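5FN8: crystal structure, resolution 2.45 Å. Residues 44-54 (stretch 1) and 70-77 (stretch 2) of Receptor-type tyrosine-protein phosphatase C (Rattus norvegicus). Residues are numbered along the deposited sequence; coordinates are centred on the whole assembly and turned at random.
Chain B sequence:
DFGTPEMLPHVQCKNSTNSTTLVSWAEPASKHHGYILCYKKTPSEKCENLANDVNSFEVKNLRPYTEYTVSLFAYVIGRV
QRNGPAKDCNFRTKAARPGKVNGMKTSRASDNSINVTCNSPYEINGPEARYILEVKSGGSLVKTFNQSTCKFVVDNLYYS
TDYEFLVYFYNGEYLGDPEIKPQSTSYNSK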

# COMPACT_ATOMS: atom_id res chain seq x y z
N SER B 44 -1.93 11.51 7.81
CA SER B 44 -3.01 12.11 8.60
C SER B 44 -3.05 11.46 9.98
O SER B 44 -3.00 10.22 10.08
N GLU B 45 -3.08 12.31 11.04
CA GLU B 45 -3.17 11.87 12.44
C GLU B 45 -4.53 11.17 12.66
O GLU B 45 -5.53 11.59 12.09
N LYS B 46 -4.53 10.05 13.39
CA LYS B 46 -5.73 9.28 13.74
C LYS B 46 -5.80 9.31 15.27
O LYS B 46 -4.91 8.78 15.95
N CYS B 47 -6.78 10.01 15.80
CA CYS B 47 -6.99 10.16 17.25
C CYS B 47 -8.15 9.30 17.74
O CYS B 47 -9.13 9.10 17.02
N GLU B 48 -8.06 8.81 18.98
CA GLU B 48 -9.16 8.07 19.61
C GLU B 48 -9.28 8.29 21.13
O GLU B 48 -8.27 8.42 21.81
N ASN B 49 -10.50 8.33 21.65
CA ASN B 49 -10.68 8.47 23.10
C ASN B 49 -10.59 7.08 23.70
O ASN B 49 -11.28 6.16 23.22
N LEU B 50 -9.68 6.89 24.66
CA LEU B 50 -9.50 5.59 25.31
C LEU B 50 -10.47 5.53 26.48
O LEU B 50 -11.34 6.39 26.60
N ALA B 51 -10.34 4.51 27.33
CA ALA B 51 -11.18 4.39 28.51
C ALA B 51 -10.55 5.30 29.56
O ALA B 51 -9.34 5.54 29.51
N ASN B 52 -11.34 5.86 30.46
CA ASN B 52 -10.85 6.74 31.52
C ASN B 52 -9.93 5.95 32.48
O ASN B 52 -10.08 4.73 32.63
N ASP B 53 -8.98 6.66 33.12
CA ASP B 53 -8.04 6.13 34.12
C ASP B 53 -7.31 4.85 33.76
O ASP B 53 -7.26 3.91 34.56
N VAL B 54 -6.74 4.81 32.56
CA VAL B 54 -5.94 3.69 32.08
C VAL B 54 -4.48 4.15 31.97
O VAL B 54 -4.22 5.35 31.80
N VAL B 70 3.37 8.31 17.86
CA VAL B 70 2.29 8.36 18.85
C VAL B 70 2.47 9.57 19.73
O VAL B 70 3.60 9.96 20.00
N SER B 71 1.34 10.05 20.29
CA SER B 71 1.23 11.12 21.28
C SER B 71 -0.03 10.90 22.13
O SER B 71 -1.04 10.36 21.65
N LEU B 72 0.08 11.23 23.42
CA LEU B 72 -1.06 11.11 24.34
C LEU B 72 -1.46 12.40 24.92
O LEU B 72 -0.61 13.23 25.21
N PHE B 73 -2.78 12.59 25.06
CA PHE B 73 -3.38 13.80 25.62
C PHE B 73 -4.27 13.44 26.78
O PHE B 73 -5.08 12.52 26.65
N ALA B 74 -4.08 14.10 27.92
CA ALA B 74 -4.85 13.86 29.13
C ALA B 74 -5.64 15.08 29.48
O ALA B 74 -5.21 16.19 29.22
N TYR B 75 -6.81 14.87 30.08
CA TYR B 75 -7.68 15.94 30.57
C TYR B 75 -8.38 15.44 31.82
O TYR B 75 -8.68 14.25 31.91
N VAL B 76 -8.63 16.34 32.76
CA VAL B 76 -9.31 16.04 34.03
C VAL B 76 -10.84 15.93 33.85
O VAL B 76 -11.49 16.86 33.36
N ILE B 77 -11.39 14.77 34.25
CA ILE B 77 -12.83 14.46 34.15
C ILE B 77 -13.62 14.64 35.44
O ILE B 77 -13.07 15.04 36.46

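Two segments of a chain need not pair through their backbones to be in contact; where the main chains stand too far apart for that, side chains must span the gap. The stretches 44-54 and 70-77 of this receptor-type tyrosine-protein phosphatase illustrate the principle. Their touching parts run 42° apart, and the nearest CA atoms of the register pairs remain distant: 9.4 Å from CA of Asn 49 to CA of Phe 73, and 8.4 Å from CA of Asn 52 to CA of Ile 77. Only 261 Å² is buried, both sides summed, and most of it belongs to four residues, Ile 77, Tyr 75, Asn 52 and Asn 49.

Ile 77 has the largest share, 53 Å². Its CA-to-CB bond points toward stretch 1, with chi1 in the p well and chi2 at 149°, between wells. This conformation carries CD1 to 3.4 Å from ND2 of Asn 52, an aliphatic tip resting against a side-chain amide. Asn 52 also points toward its partner, with chi1 m, and gives up 37 Å² of its surface. Because both bonds point inward, the two side chains meet between the backbones. Asp 53, likewise m at chi1, starts sideways but brings its carboxylate closer; OD2 lies 4.5 Å from the same CD1 of Ile 77, a marginal approach. Its other oxygen, OD1, is hydrogen-bonded elsewhere in the structure.

Tyr 75 shows a second way to cross a gap. Its CA-to-CB bond points sideways, yet with chi1 p and chi2 at -91° the long ring delivers its far end to stretch 1, covering 40 Å². Asn 49 reaches out in the same fashion: sideways at CB, with chi1 t, and nearer at its end. Its amide sits at the edge of the tyrosine ring, near the ring plane, where the phenol hydroxyl projects. That amide is probably turned over in the model, so the identity of the group facing the tyrosine is best left open.

Deeper in the structure, the contact becomes apolar. Leu 50 and Leu 72 are both buried, and each begins sideways before its end draws closer to the other stretch. Leu 50 adopts m at chi1 and t at chi2, whereas Leu 72 lies between wells at both angles, -95° and 106°. Their methyl groups meet with CD1 of Leu 50 at 4.2 Å from CD2 of Leu 72, a comfortable van der Waals separation.

At the other end, Glu 45 points toward stretch 2 but barely arrives: its OE2 is 4.3 Å from OG of Ser 71, too distant for a hydrogen bond. Cys 47 is bonded covalently to a group elsewhere in the structure. Lys 46 and Glu 48 lie out of reach and instead form a long salt bridge within stretch 1, with NZ of Lys 46 at 3.9 Å from OE2 of Glu 48. The lesson is that side-chain reach, as well as initial direction, determines which residues make contact.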

# COMPACT_ATOMS: atom_id res chain seq x y z
CB SER B 44 -4.35 11.95 7.88
OG SER B 44 -4.38 10.78 7.07
CB GLU B 45 -3.00 13.06 13.40
CG GLU B 45 -1.57 13.31 13.86
CD GLU B 45 -1.04 12.44 14.99
OE1 GLU B 45 -1.83 11.66 15.55
OE2 GLU B 45 0.15 12.56 15.33
CB LYS B 46 -5.64 7.82 13.22
CG LYS B 46 -6.99 7.09 13.16
CD LYS B 46 -6.97 5.66 13.71
CE LYS B 46 -8.37 5.08 13.69
NZ LYS B 46 -8.57 3.97 14.67
CB CYS B 47 -7.24 11.63 17.59
SG CYS B 47 -5.86 12.74 17.18
CB GLU B 48 -9.14 6.58 19.26
CG GLU B 48 -7.95 5.83 19.83
CD GLU B 48 -7.67 4.58 19.03
OE1 GLU B 48 -8.37 3.57 19.26
OE2 GLU B 48 -6.80 4.63 18.13
CB ASN B 49 -11.97 9.18 23.50
CG ASN B 49 -11.89 9.84 24.88
OD1 ASN B 49 -12.22 9.27 25.94
ND2 ASN B 49 -11.45 11.09 24.92
CB LEU B 50 -8.04 5.38 25.79
CG LEU B 50 -6.89 5.64 24.82
CD1 LEU B 50 -5.55 5.52 25.53
CD2 LEU B 50 -6.95 4.72 23.57
CB ALA B 51 -11.21 2.96 29.00
CB ASN B 52 -12.02 7.31 32.30
CG ASN B 52 -13.04 8.13 31.53
OD1 ASN B 52 -12.74 8.78 30.53
ND2 ASN B 52 -14.26 8.23 32.08
CB ASP B 53 -8.71 6.01 35.50
CG ASP B 53 -9.21 7.32 36.01
OD1 ASP B 53 -8.38 8.25 36.17
OD2 ASP B 53 -10.44 7.45 36.20
CB VAL B 54 -6.49 3.03 30.80
CG1 VAL B 54 -7.78 2.27 31.09
CG2 VAL B 54 -6.70 4.06 29.69
CB VAL B 70 2.21 7.12 19.78
CG1 VAL B 70 0.79 6.86 20.28
CG2 VAL B 70 2.76 5.90 19.13
CB SER B 71 1.26 12.51 20.65
OG SER B 71 0.35 12.64 19.58
CB LEU B 72 -0.85 10.07 25.43
CG LEU B 72 -1.44 8.76 25.04
CD1 LEU B 72 -0.39 7.78 24.66
CD2 LEU B 72 -2.46 8.28 26.02
CB PHE B 73 -4.14 14.60 24.55
CG PHE B 73 -3.22 15.10 23.46
CD1 PHE B 73 -2.79 14.25 22.45
CD2 PHE B 73 -2.73 16.40 23.48
CE1 PHE B 73 -1.91 14.69 21.46
CE2 PHE B 73 -1.85 16.85 22.49
CZ PHE B 73 -1.46 15.99 21.48
CB ALA B 74 -3.93 13.52 30.28
CB TYR B 75 -8.67 16.41 29.50
CG TYR B 75 -9.56 15.33 28.93
CD1 TYR B 75 -9.18 14.61 27.79
CD2 TYR B 75 -10.81 15.06 29.48
CE1 TYR B 75 -10.00 13.62 27.26
CE2 TYR B 75 -11.65 14.09 28.94
CZ TYR B 75 -11.24 13.37 27.82
OH TYR B 75 -12.08 12.42 27.29
CB VAL B 76 -8.87 16.96 35.22
CG1 VAL B 76 -7.35 16.99 35.37
CG2 VAL B 76 -9.42 18.37 35.10
CB ILE B 77 -13.08 13.08 33.47
CG1 ILE B 77 -12.17 11.97 34.04
CG2 ILE B 77 -12.92 13.19 31.96
CD1 ILE B 77 -12.75 10.62 34.04